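Local coordinates for B-type Cna protein (Enterococcus faecium, PDB 6FWY) that is of unknown function but, as an LPXTG-anchored surface protein carrying a thioester domain, probably helps the bacterium attach covalently to a target, at residues 22-27 with 102-107; 40-45 with 58-63; 153-158 with 243-248; 170-175 with 198-203. All coordinates share one frame; numbering follows the deposited sequence.

Interaction 1. Residues 22-27 with 102-107; sequences DGYIRV and AWYATQ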
loop_
_atom_site.group_PDB
_atom_site.type_symbol
_atom_site.label_atom_id
_atom_site.label_comp_id
_atom_site.label_asym_id
_atom_site.label_seq_id
_atom_site.Cartn_x
_atom_site.Cartn_y
_atom_site.Cartn_z
ATOM N N ASP A 22 -11.102 8.619 -26.644
ATOM C CA ASP A 22 -12.465 8.139 -26.847
ATOM C C ASP A 22 -12.597 6.637 -26.558
ATOM O O ASP A 22 -13.719 6.077 -26.617
ATOM C CB ASP A 22 -12.951 8.505 -28.270
ATOM C CG ASP A 22 -12.005 8.059 -29.373
ATOM O OD1 ASP A 22 -11.020 7.331 -29.108
ATOM O OD2 ASP A 22 -12.227 8.466 -30.521
ATOM N N GLY A 23 -11.479 5.960 -26.286
ATOM C CA GLY A 23 -11.493 4.554 -25.900
ATOM C C GLY A 23 -11.125 3.666 -27.050
ATOM O O GLY A 23 -11.346 4.020 -28.207
ATOM N N TYR A 24 -10.537 2.517 -26.729
ATOM C CA TYR A 24 -10.138 1.500 -27.710
ATOM C C TYR A 24 -11.099 0.303 -27.774
ATOM O O TYR A 24 -10.879 -0.622 -28.548
ATOM C CB TYR A 24 -8.751 0.987 -27.337
ATOM C CG TYR A 24 -7.709 2.047 -27.465
ATOM C CD1 TYR A 24 -7.441 2.903 -26.408
ATOM C CD2 TYR A 24 -7.001 2.210 -28.652
ATOM C CE1 TYR A 24 -6.495 3.905 -26.533
ATOM C CE2 TYR A 24 -6.036 3.188 -28.771
ATOM C CZ TYR A 24 -5.783 4.017 -27.701
ATOM O OH TYR A 24 -4.840 4.990 -27.849
ATOM N N ILE A 25 -12.129 0.347 -26.935
ATOM C CA ILE A 25 -13.139 -0.681 -26.792
ATOM C C ILE A 25 -14.484 0.002 -26.609
ATOM O O ILE A 25 -14.556 1.204 -26.417
ATOM C CB ILE A 25 -12.849 -1.640 -25.590
ATOM C CG1 ILE A 25 -12.868 -0.924 -24.239
ATOM C CG2 ILE A 25 -11.504 -2.352 -25.775
ATOM C CD1 ILE A 25 -14.206 -0.830 -23.543
ATOM N N ARG A 26 -15.543 -0.794 -26.662
ATOM C CA ARG A 26 -16.890 -0.352 -26.314
ATOM C C ARG A 26 -17.452 -1.398 -25.366
ATOM O O ARG A 26 -16.832 -2.439 -25.165
ATOM C CB ARG A 26 -17.751 -0.192 -27.576
ATOM C CG ARG A 26 -17.235 0.893 -28.501
ATOM C CD ARG A 26 -17.869 0.889 -29.861
ATOM N NE ARG A 26 -17.417 -0.238 -30.673
ATOM C CZ ARG A 26 -18.002 -0.637 -31.811
ATOM N NH1 ARG A 26 -19.043 0.008 -32.293
ATOM N NH2 ARG A 26 -17.514 -1.676 -32.473
ATOM N N VAL A 27 -18.612 -1.114 -24.781
ATOM C CA VAL A 27 -19.250 -2.035 -23.859
ATOM C C VAL A 27 -20.742 -2.132 -24.157
ATOM O O VAL A 27 -21.439 -1.093 -24.211
ATOM C CB VAL A 27 -19.082 -1.625 -22.386
ATOM C CG1 VAL A 27 -19.712 -2.649 -21.456
ATOM C CG2 VAL A 27 -17.609 -1.424 -22.028
ATOM N N ALA A 102 -1.472 1.953 -22.577
ATOM C CA ALA A 102 -1.145 1.339 -21.275
ATOM C C ALA A 102 -2.034 1.906 -20.167
ATOM O O ALA A 102 -2.616 1.161 -19.389
ATOM C CB ALA A 102 0.333 1.517 -20.943
ATOM N N TRP A 103 -2.148 3.226 -20.117
ATOM C CA TRP A 103 -3.043 3.876 -19.169
ATOM C C TRP A 103 -4.503 3.421 -19.332
ATOM O O TRP A 103 -5.158 3.088 -18.341
ATOM C CB TRP A 103 -2.955 5.397 -19.290
ATOM C CG TRP A 103 -4.159 6.103 -18.723
ATOM C CD1 TRP A 103 -4.529 6.195 -17.415
ATOM C CD2 TRP A 103 -5.154 6.787 -19.469
ATOM N NE1 TRP A 103 -5.696 6.901 -17.301
ATOM C CE2 TRP A 103 -6.106 7.277 -18.547
ATOM C CE3 TRP A 103 -5.350 7.016 -20.838
ATOM C CZ2 TRP A 103 -7.236 8.006 -18.944
ATOM C CZ3 TRP A 103 -6.468 7.736 -21.238
ATOM C CH2 TRP A 103 -7.396 8.228 -20.291
ATOM N N TYR A 104 -5.012 3.400 -20.563
ATOM C CA TYR A 104 -6.412 3.018 -20.794
ATOM C C TYR A 104 -6.680 1.570 -20.405
ATOM O O TYR A 104 -7.730 1.253 -19.820
ATOM C CB TYR A 104 -6.827 3.267 -22.248
ATOM C CG TYR A 104 -8.304 3.085 -22.486
ATOM C CD1 TYR A 104 -9.207 4.111 -22.215
ATOM C CD2 TYR A 104 -8.796 1.892 -22.987
ATOM C CE1 TYR A 104 -10.574 3.946 -22.434
ATOM C CE2 TYR A 104 -10.157 1.721 -23.216
ATOM C CZ TYR A 104 -11.032 2.751 -22.936
ATOM O OH TYR A 104 -12.365 2.586 -23.167
ATOM N N ALA A 105 -5.747 0.685 -20.751
ATOM C CA ALA A 105 -5.794 -0.724 -20.324
ATOM C C ALA A 105 -5.944 -0.834 -18.825
ATOM O O ALA A 105 -6.728 -1.637 -18.346
ATOM C CB ALA A 105 -4.536 -1.468 -20.759
ATOM N N THR A 106 -5.213 -0.004 -18.094
ATOM C CA THR A 106 -5.294 -0.009 -16.645
ATOM C C THR A 106 -6.660 0.534 -16.184
ATOM O O THR A 106 -7.266 -0.029 -15.282
ATOM C CB THR A 106 -4.105 0.754 -15.996
ATOM O OG1 THR A 106 -2.877 0.369 -16.621
ATOM C CG2 THR A 106 -4.002 0.442 -14.544
ATOM N N GLN A 107 -7.140 1.601 -16.807
ATOM C CA GLN A 107 -8.466 2.156 -16.490
ATOM C C GLN A 107 -9.585 1.132 -16.774
ATOM O O GLN A 107 -10.590 1.086 -16.066
ATOM C CB GLN A 107 -8.702 3.464 -17.269
ATOM C CG GLN A 107 -10.089 4.099 -17.136
ATOM C CD GLN A 107 -10.446 4.417 -15.694
ATOM O OE1 GLN A 107 -9.934 5.362 -15.120
ATOM N NE2 GLN A 107 -11.329 3.620 -15.110
#
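Within the thioester domain, helix 99-113 meets the loop leading into strand 26-29 through a single side chain, with Tyr-104 laid against Gly-23, Tyr-24 and Ile-25. The Tyr-104 side chain stretches out from the helix because CG stands opposite the backbone N (chi1 -171°), which carries the phenol into the bend of the loop. Tyr-24 turns a ring edge toward the Tyr-104 face in an offset edge-to-face pair: the centroids are 5.7 Å apart and the planes are inclined at 63°. Its leading atom is CD1, 3.8 Å from Tyr-104 CD2. At the phenol end, Gly-23 CA sits 3.5 Å from Tyr-104 OH, and the positive phi there suits glycine. Ile-25 closes the ring edge, its CG1 lying in the ring plane 3.9 Å from Tyr-104 CE2. The Tyr-104 hydroxyl finds its polar partner outside the loop, a hydrogen bond to Met-37 O on strand 32-44. One turn along the helix, Gln-107 keeps its amide in this model, and OE1 accepts from Cys-52 N; a Cys and a Gln form the thioester in this family, and these two are probably that pair. Helix 131-150 covers Tyr-24 through Glu-133 and Val-137, while Trp-103 of helix 99-113 rests on strand 32-44 at Ser-39 and Gln-41.

Interaction 2. Residues 40-45 with 58-63; sequences SQFKDS and PSPTGS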
loop_
_atom_site.group_PDB
_atom_site.type_symbol
_atom_site.label_atom_id
_atom_site.label_comp_id
_atom_site.label_asym_id
_atom_site.label_seq_id
_atom_site.Cartn_x
_atom_site.Cartn_y
_atom_site.Cartn_z
ATOM N N SER A 40 -10.569 10.610 -19.353
ATOM C CA SER A 40 -9.536 11.638 -19.216
ATOM C C SER A 40 -8.548 11.207 -18.141
ATOM O O SER A 40 -8.943 10.831 -17.044
ATOM C CB SER A 40 -10.157 12.952 -18.789
ATOM O OG SER A 40 -10.968 13.494 -19.796
ATOM N N GLN A 41 -7.264 11.283 -18.455
ATOM C CA GLN A 41 -6.239 10.915 -17.486
ATOM C C GLN A 41 -6.100 12.037 -16.431
ATOM O O GLN A 41 -6.076 13.233 -16.762
ATOM C CB GLN A 41 -4.919 10.667 -18.197
ATOM C CG GLN A 41 -3.835 10.029 -17.342
ATOM C CD GLN A 41 -2.526 9.912 -18.093
ATOM O OE1 GLN A 41 -2.142 8.828 -18.551
ATOM N NE2 GLN A 41 -1.875 11.035 -18.285
ATOM N N PHE A 42 -6.039 11.631 -15.165
ATOM C CA PHE A 42 -5.856 12.554 -14.059
ATOM C C PHE A 42 -4.907 11.999 -12.982
ATOM O O PHE A 42 -4.674 10.782 -12.895
ATOM C CB PHE A 42 -7.202 12.952 -13.445
ATOM C CG PHE A 42 -7.959 11.812 -12.819
ATOM C CD1 PHE A 42 -8.763 10.970 -13.605
ATOM C CD2 PHE A 42 -7.881 11.567 -11.444
ATOM C CE1 PHE A 42 -9.470 9.940 -13.027
ATOM C CE2 PHE A 42 -8.590 10.527 -10.860
ATOM C CZ PHE A 42 -9.382 9.714 -11.653
ATOM N N LYS A 43 -4.377 12.941 -12.179
ATOM C CA LYS A 43 -3.453 12.675 -11.099
ATOM C C LYS A 43 -3.961 13.379 -9.853
ATOM O O LYS A 43 -4.651 14.400 -9.951
ATOM C CB LYS A 43 -2.086 13.313 -11.380
ATOM C CG LYS A 43 -1.310 12.756 -12.559
ATOM C CD LYS A 43 -0.105 13.646 -12.884
ATOM C CE LYS A 43 1.164 12.836 -13.136
ATOM N NZ LYS A 43 2.377 13.720 -13.148
ATOM N N ASP A 44 -3.563 12.885 -8.682
ATOM C CA ASP A 44 -3.826 13.612 -7.450
ATOM C C ASP A 44 -2.780 14.740 -7.328
ATOM O O ASP A 44 -1.875 14.831 -8.160
ATOM C CB ASP A 44 -3.929 12.665 -6.243
ATOM C CG ASP A 44 -2.558 12.261 -5.648
ATOM O OD1 ASP A 44 -1.495 12.456 -6.297
ATOM O OD2 ASP A 44 -2.555 11.739 -4.503
ATOM N N SER A 45 -2.908 15.596 -6.323
ATOM C CA SER A 45 -2.023 16.768 -6.209
ATOM C C SER A 45 -0.563 16.455 -5.822
ATOM O O SER A 45 0.286 17.344 -5.869
ATOM C CB SER A 45 -2.606 17.772 -5.232
ATOM O OG SER A 45 -2.712 17.193 -3.965
ATOM N N PRO A 58 -18.521 12.004 -14.913
ATOM C CA PRO A 58 -17.346 12.755 -15.358
ATOM C C PRO A 58 -16.144 12.699 -14.387
ATOM O O PRO A 58 -16.301 12.398 -13.208
ATOM C CB PRO A 58 -17.883 14.185 -15.453
ATOM C CG PRO A 58 -18.958 14.223 -14.441
ATOM C CD PRO A 58 -19.625 12.908 -14.563
ATOM N N SER A 59 -14.961 12.996 -14.918
ATOM C CA SER A 59 -13.706 13.039 -14.150
ATOM C C SER A 59 -13.778 13.982 -12.944
ATOM O O SER A 59 -14.420 15.012 -13.028
ATOM C CB SER A 59 -12.534 13.443 -15.062
ATOM O OG SER A 59 -12.489 14.869 -15.395
ATOM N N PRO A 60 -13.114 13.623 -11.834
ATOM C CA PRO A 60 -13.288 14.391 -10.591
ATOM C C PRO A 60 -12.276 15.573 -10.499
ATOM O O PRO A 60 -11.507 15.652 -9.560
ATOM C CB PRO A 60 -13.010 13.337 -9.525
ATOM C CG PRO A 60 -11.960 12.481 -10.153
ATOM C CD PRO A 60 -12.147 12.517 -11.649
ATOM N N THR A 61 -12.352 16.477 -11.468
ATOM C CA THR A 61 -11.405 17.563 -11.682
ATOM C C THR A 61 -12.123 18.879 -11.985
ATOM O O THR A 61 -13.304 18.908 -12.347
ATOM C CB THR A 61 -10.475 17.254 -12.886
ATOM O OG1 THR A 61 -11.261 16.856 -14.037
ATOM C CG2 THR A 61 -9.513 16.120 -12.554
ATOM N N GLY A 62 -11.385 19.981 -11.836
ATOM C CA GLY A 62 -11.926 21.339 -12.005
ATOM C C GLY A 62 -12.457 21.940 -10.711
ATOM O O GLY A 62 -12.424 21.311 -9.673
ATOM N N SER A 63 -12.937 23.177 -10.784
ATOM C CA SER A 63 -13.397 23.929 -9.605
ATOM C C SER A 63 -14.673 23.355 -8.975
ATOM O O SER A 63 -14.844 23.398 -7.766
ATOM C CB SER A 63 -13.589 25.408 -9.964
ATOM O OG SER A 63 -14.307 25.564 -11.168
#
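Ser-59 OG, on the residue that faces Ser-40 across the contact, is hydrogen-bonded to Glu-16 OE2 of strand 11-21 and lies 2.7 Å from Thr-61 OG1, which has a weak bond of its own to the same carboxylate oxygen. Both residues reach toward strand 32-44: Ser-59 CB comes within 4.4 Å of Ser-40 CB, and Thr-61 puts its methyl CG2 4.0 Å from Phe-42 CB. Between them Pro-60 is the centre of an inverse gamma turn, whose closing bond from Thr-61 N to Ser-59 O is weak. At this turn the pyrrolidine ring lies on Phe-42. Pro-60 CD stands over the middle of the aromatic face, 3.9 Å from the Phe-42 ring centroid and only 11° off the normal, a well-centred CH-pi contact, and Pro-60 CG leans toward Phe-42 CE2 at 4.0 Å. The phenyl is set for this by a chi1 of 64°, which tucks CG between the backbone N and the carbonyl carbon and brings the ring edge back to its own strand, where Ser-40 O lies in the ring plane. Phe-14 of strand 11-21 also meets the Phe-42 ring, its plane nearly perpendicular, and Ala-258 at the start of strand 258-277 touches both Phe-42 and Pro-60.

Interaction 3. Residues 153-158 with 243-248; sequences DTPNTE and TTNPFT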
loop_
_atom_site.group_PDB
_atom_site.type_symbol
_atom_site.label_atom_id
_atom_site.label_comp_id
_atom_site.label_asym_id
_atom_site.label_seq_id
_atom_site.Cartn_x
_atom_site.Cartn_y
_atom_site.Cartn_z
ATOM N N ASP A 153 0.450 -10.554 -4.192
ATOM C CA ASP A 153 1.043 -9.416 -3.459
ATOM C C ASP A 153 -0.029 -8.504 -2.888
ATOM O O ASP A 153 -1.077 -8.281 -3.509
ATOM C CB ASP A 153 1.978 -8.584 -4.341
ATOM C CG ASP A 153 3.042 -9.419 -5.027
ATOM O OD1 ASP A 153 3.915 -9.970 -4.333
ATOM O OD2 ASP A 153 2.996 -9.524 -6.284
ATOM N N THR A 154 0.260 -7.976 -1.703
ATOM C CA THR A 154 -0.646 -7.114 -0.941
ATOM C C THR A 154 0.180 -5.962 -0.380
ATOM O O THR A 154 1.413 -6.019 -0.418
ATOM C CB THR A 154 -1.296 -7.872 0.242
ATOM O OG1 THR A 154 -0.355 -7.997 1.318
ATOM C CG2 THR A 154 -1.790 -9.295 -0.180
ATOM N N PRO A 155 -0.486 -4.916 0.172
ATOM C CA PRO A 155 0.258 -3.845 0.864
ATOM C C PRO A 155 0.647 -4.165 2.330
ATOM O O PRO A 155 0.990 -3.249 3.087
ATOM C CB PRO A 155 -0.719 -2.665 0.795
ATOM C CG PRO A 155 -2.061 -3.313 0.824
ATOM C CD PRO A 155 -1.927 -4.595 0.061
ATOM N N ASN A 156 0.593 -5.431 2.722
ATOM C CA ASN A 156 0.899 -5.872 4.069
ATOM C C ASN A 156 2.274 -5.370 4.576
ATOM O O ASN A 156 3.260 -5.399 3.855
ATOM C CB ASN A 156 0.829 -7.409 4.153
ATOM C CG ASN A 156 1.194 -7.950 5.533
ATOM O OD1 ASN A 156 0.434 -7.793 6.471
ATOM N ND2 ASN A 156 2.366 -8.584 5.656
ATOM N N THR A 157 2.270 -4.875 5.810
ATOM C CA THR A 157 3.478 -4.505 6.532
ATOM C C THR A 157 3.919 -5.727 7.330
ATOM O O THR A 157 3.163 -6.237 8.146
ATOM C CB THR A 157 3.216 -3.297 7.467
ATOM O OG1 THR A 157 2.959 -2.141 6.666
ATOM C CG2 THR A 157 4.427 -3.000 8.371
ATOM N N GLU A 158 5.122 -6.210 7.045
ATOM C CA GLU A 158 5.775 -7.234 7.852
ATOM C C GLU A 158 6.560 -6.509 8.941
ATOM O O GLU A 158 7.255 -5.521 8.657
ATOM C CB GLU A 158 6.747 -8.071 7.014
ATOM C CG GLU A 158 6.149 -8.803 5.818
ATOM C CD GLU A 158 7.216 -9.387 4.881
ATOM O OE1 GLU A 158 8.433 -9.105 5.084
ATOM O OE2 GLU A 158 6.863 -10.158 3.932
ATOM N N THR A 243 3.730 3.690 4.474
ATOM C CA THR A 243 3.146 2.705 3.579
ATOM C C THR A 243 2.342 3.418 2.484
ATOM O O THR A 243 1.691 4.429 2.740
ATOM C CB THR A 243 2.274 1.677 4.369
ATOM O OG1 THR A 243 1.961 0.538 3.546
ATOM C CG2 THR A 243 0.943 2.306 4.921
ATOM N N THR A 244 2.430 2.902 1.259
ATOM C CA THR A 244 1.692 3.451 0.104
ATOM C C THR A 244 0.617 2.438 -0.324
ATOM O O THR A 244 0.930 1.381 -0.889
ATOM C CB THR A 244 2.667 3.855 -1.028
ATOM O OG1 THR A 244 3.584 4.846 -0.523
ATOM C CG2 THR A 244 1.954 4.470 -2.216
ATOM N N ASN A 245 -0.644 2.762 -0.010
ATOM C CA ASN A 245 -1.819 1.877 -0.220
ATOM C C ASN A 245 -2.886 2.580 -1.082
ATOM O O ASN A 245 -2.909 3.810 -1.153
ATOM C CB ASN A 245 -2.468 1.518 1.135
ATOM C CG ASN A 245 -1.496 0.852 2.119
ATOM O OD1 ASN A 245 -0.309 0.688 1.838
ATOM N ND2 ASN A 245 -2.003 0.476 3.262
ATOM N N PRO A 246 -3.768 1.809 -1.735
ATOM C CA PRO A 246 -4.813 2.426 -2.540
ATOM C C PRO A 246 -6.000 2.848 -1.710
ATOM O O PRO A 246 -6.456 2.081 -0.867
ATOM C CB PRO A 246 -5.214 1.308 -3.519
ATOM C CG PRO A 246 -4.984 0.070 -2.744
ATOM C CD PRO A 246 -3.760 0.343 -1.900
ATOM N N PHE A 247 -6.509 4.048 -1.962
ATOM C CA PHE A 247 -7.698 4.568 -1.276
ATOM C C PHE A 247 -8.703 5.132 -2.276
ATOM O O PHE A 247 -8.328 5.634 -3.333
ATOM C CB PHE A 247 -7.305 5.626 -0.244
ATOM C CG PHE A 247 -6.410 5.098 0.841
ATOM C CD1 PHE A 247 -6.927 4.360 1.895
ATOM C CD2 PHE A 247 -5.049 5.323 0.788
ATOM C CE1 PHE A 247 -6.097 3.858 2.883
ATOM C CE2 PHE A 247 -4.194 4.851 1.796
ATOM C CZ PHE A 247 -4.721 4.114 2.848
ATOM N N THR A 248 -9.979 5.032 -1.926
ATOM C CA THR A 248 -11.059 5.525 -2.769
ATOM C C THR A 248 -11.626 6.800 -2.189
ATOM O O THR A 248 -11.681 6.971 -0.957
ATOM C CB THR A 248 -12.207 4.511 -2.872
ATOM O OG1 THR A 248 -12.752 4.298 -1.561
ATOM C CG2 THR A 248 -11.701 3.189 -3.457
HETATM O O HOH W 1 -0.193 -1.389 4.700
#
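Van der Waals contact comes first: Pro-155, in the linker between helix 131-150 and strand 159-169, sets its CB against the side-chain amide of Asn-245, 3.8 Å from Asn-245 CG. The proline is the part of the linker that presses most closely on strand 231-250, and it also touches Asp-76 and Tyr-79 of helix 76-84. The polar links run through water and an outside lysine. Water 1 donates to Pro-155 O at 2.7 Å and to Thr-243 OG1 at 3.1 Å, spanning a gap of 3.9 Å between Pro-155 O and Thr-243 OG1. Lys-183 NZ bonds the same carbonyl and the same hydroxyl, so the junction has two bridges, and its charge would probably polarise the Pro-155 carbonyl. Thr-243 points OG1 at the linker by placing it opposite its backbone N (chi1 -166°). Thr-157 faces Thr-243 from the linker, but its hydroxyl is taken by Glu-266 on strand 258-277. Inside the linker, Asn-156 N donates to Thr-154 OG1 (3.1 Å, N-H...O 158°), an ST turn that folds the chain around Pro-155. A turning linker tied to a long strand of the larger sheet by way of a proline, a water and a lysine makes this a junction near the middle of the elongated chain, where the helical part gives way to the five-stranded antiparallel sheet.

Interaction 4. Residues 170-175 with 198-203; sequences GKYHTF and GMKIYD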
loop_
_atom_site.group_PDB
_atom_site.type_symbol
_atom_site.label_atom_id
_atom_site.label_comp_id
_atom_site.label_asym_id
_atom_site.label_seq_id
_atom_site.Cartn_x
_atom_site.Cartn_y
_atom_site.Cartn_z
ATOM N N GLY A 170 30.283 -7.654 31.438
ATOM C CA GLY A 170 30.530 -6.694 32.518
ATOM C C GLY A 170 29.565 -6.911 33.670
ATOM O O GLY A 170 29.453 -8.019 34.174
ATOM N N LYS A 171 28.839 -5.864 34.040
ATOM C CA LYS A 171 27.893 -5.919 35.157
ATOM C C LYS A 171 26.431 -6.207 34.716
ATOM O O LYS A 171 25.479 -5.927 35.452
ATOM C CB LYS A 171 27.982 -4.608 35.940
ATOM C CG LYS A 171 29.295 -4.478 36.662
ATOM C CD LYS A 171 29.407 -3.143 37.362
ATOM C CE LYS A 171 30.475 -3.193 38.448
ATOM N NZ LYS A 171 30.519 -1.914 39.215
ATOM N N TYR A 172 26.250 -6.738 33.503
ATOM C CA TYR A 172 24.911 -6.896 32.924
ATOM C C TYR A 172 24.671 -8.285 32.354
ATOM O O TYR A 172 25.579 -8.891 31.767
ATOM C CB TYR A 172 24.707 -5.873 31.805
ATOM C CG TYR A 172 24.590 -4.465 32.303
ATOM C CD1 TYR A 172 23.383 -3.993 32.797
ATOM C CD2 TYR A 172 25.685 -3.598 32.287
ATOM C CE1 TYR A 172 23.245 -2.703 33.258
ATOM C CE2 TYR A 172 25.569 -2.292 32.771
ATOM C CZ TYR A 172 24.346 -1.853 33.257
ATOM O OH TYR A 172 24.191 -0.581 33.753
ATOM N N HIS A 173 23.434 -8.771 32.533
ATOM C CA HIS A 173 22.863 -9.782 31.657
ATOM C C HIS A 173 22.422 -9.029 30.410
ATOM O O HIS A 173 21.720 -8.030 30.532
ATOM C CB HIS A 173 21.624 -10.458 32.270
ATOM C CG HIS A 173 21.863 -11.139 33.584
ATOM N ND1 HIS A 173 22.660 -12.256 33.713
ATOM C CD2 HIS A 173 21.360 -10.885 34.820
ATOM C CE1 HIS A 173 22.653 -12.652 34.974
ATOM N NE2 HIS A 173 21.869 -11.840 35.664
ATOM N N THR A 174 22.831 -9.494 29.225
ATOM C CA THR A 174 22.502 -8.824 27.951
ATOM C C THR A 174 21.600 -9.708 27.063
ATOM O O THR A 174 21.754 -10.928 27.022
ATOM C CB THR A 174 23.755 -8.378 27.152
ATOM O OG1 THR A 174 24.344 -9.487 26.485
ATOM C CG2 THR A 174 24.791 -7.719 28.058
ATOM N N PHE A 175 20.662 -9.074 26.367
ATOM C CA PHE A 175 19.737 -9.756 25.464
ATOM C C PHE A 175 19.669 -8.960 24.164
ATOM O O PHE A 175 19.193 -7.825 24.147
ATOM C CB PHE A 175 18.341 -9.855 26.095
ATOM C CG PHE A 175 18.332 -10.537 27.429
ATOM C CD1 PHE A 175 18.211 -11.922 27.513
ATOM C CD2 PHE A 175 18.480 -9.799 28.599
ATOM C CE1 PHE A 175 18.222 -12.556 28.748
ATOM C CE2 PHE A 175 18.490 -10.417 29.838
ATOM C CZ PHE A 175 18.365 -11.793 29.927
ATOM N N GLY A 198 17.760 -0.013 36.864
ATOM C CA GLY A 198 19.057 0.075 36.165
ATOM C C GLY A 198 19.084 -0.614 34.803
ATOM O O GLY A 198 20.151 -0.805 34.232
ATOM N N MET A 199 17.913 -0.987 34.275
ATOM C CA MET A 199 17.828 -1.577 32.939
ATOM C C MET A 199 18.217 -0.529 31.894
ATOM O O MET A 199 17.811 0.608 31.985
ATOM C CB MET A 199 16.417 -2.096 32.678
ATOM C CG MET A 199 16.261 -2.961 31.427
ATOM S SD MET A 199 14.533 -3.021 30.923
ATOM C CE MET A 199 14.569 -1.686 29.727
ATOM N N LYS A 200 19.019 -0.929 30.927
ATOM C CA LYS A 200 19.397 -0.064 29.807
ATOM C C LYS A 200 19.153 -0.760 28.469
ATOM O O LYS A 200 19.121 -1.975 28.393
ATOM C CB LYS A 200 20.871 0.334 29.918
ATOM C CG LYS A 200 21.149 1.257 31.097
ATOM C CD LYS A 200 22.619 1.622 31.177
ATOM C CE LYS A 200 22.944 2.215 32.545
ATOM N NZ LYS A 200 22.225 3.519 32.750
ATOM N N ILE A 201 18.998 0.057 27.435
ATOM C CA ILE A 201 18.828 -0.393 26.052
ATOM C C ILE A 201 19.919 0.252 25.187
ATOM O O ILE A 201 20.199 1.444 25.323
ATOM C CB ILE A 201 17.439 -0.025 25.488
ATOM C CG1 ILE A 201 16.338 -0.294 26.536
ATOM C CG2 ILE A 201 17.202 -0.779 24.186
ATOM C CD1 ILE A 201 14.922 -0.033 26.093
ATOM N N TYR A 202 20.540 -0.536 24.312
ATOM C CA TYR A 202 21.569 -0.056 23.380
ATOM C C TYR A 202 21.235 -0.385 21.929
ATOM O O TYR A 202 20.669 -1.442 21.650
ATOM C CB TYR A 202 22.954 -0.626 23.760
ATOM C CG TYR A 202 23.454 -0.123 25.099
ATOM C CD1 TYR A 202 23.041 -0.718 26.267
ATOM C CD2 TYR A 202 24.313 0.966 25.188
ATOM C CE1 TYR A 202 23.456 -0.254 27.511
ATOM C CE2 TYR A 202 24.770 1.430 26.434
ATOM C CZ TYR A 202 24.302 0.826 27.592
ATOM O OH TYR A 202 24.711 1.229 28.832
ATOM N N ASP A 203 21.560 0.526 21.005
ATOM C CA ASP A 203 21.406 0.284 19.558
ATOM C C ASP A 203 22.522 -0.632 19.047
ATOM O O ASP A 203 23.379 -1.064 19.821
ATOM C CB ASP A 203 21.282 1.602 18.754
ATOM C CG ASP A 203 22.572 2.455 18.744
ATOM O OD1 ASP A 203 23.691 1.952 18.992
ATOM O OD2 ASP A 203 22.458 3.659 18.461
HETATM O O HOH W 2 22.382 -0.150 35.418
#
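Both Tyr-172 and Lys-200 set CG opposite the carbonyl carbon and beside the backbone N (chi1 -70° and -68°), and from there the phenol and the lysine chain converge. They do so over one face of the five-stranded antiparallel sheet, where strands 172-181 and 200-203 are not neighbours: strand 218-225 runs between them and pairs with each. The contact therefore passes over an intervening strand, and Tyr-172 rests on Lys-223 and Pro-225 of that strand on its way across. The lysine chain is extended as far as CE, which brings CE within 3.3 Å of Tyr-172 OH and leaves CD at 3.7 Å from the same oxygen. The methylene meets the hydroxyl end of the phenol. A bend at the last torsion (chi4 -65°) then turns the ammonium group aside, and Lys-200 NZ has a long, weak ion pair with Glu-208. The other partner is backbone: Gly-198 O lies in the plane of the phenol ring, at its edge, 3.8 Å from Tyr-172 CE1. Ile-201 and Met-199, by contrast, pack against strand 185-191 of the large sheet, so the tyrosine and lysine occupy the outer side, where Gly-198 is exposed. Water 2 joins the two segments, 2.5 Å from Tyr-172 OH and donating to Gly-198 O at 2.6 Å.

Interactions 1 and 3 are buried, interaction 2 is partly so, and interaction 4 lies at the surface. Interactions 1 and 2 belong to one end of the molecule and share a sheet: they touch where Trp-103 CZ2 packs 3.3 Å from Gln-41 N, and strands 26-29 and 32-44 pair side by side. Ring contacts dominate both, aromatic on aromatic in interaction 1 and proline on aromatic in interaction 2. Interaction 3 reaches the same sheet near the chain's centre, while interaction 4, whose centre is about 61 Å from that of interaction 1, belongs to the five-stranded sheet at the far end. Interactions 3 and 4 each include a bridging water that donates to a backbone carbonyl.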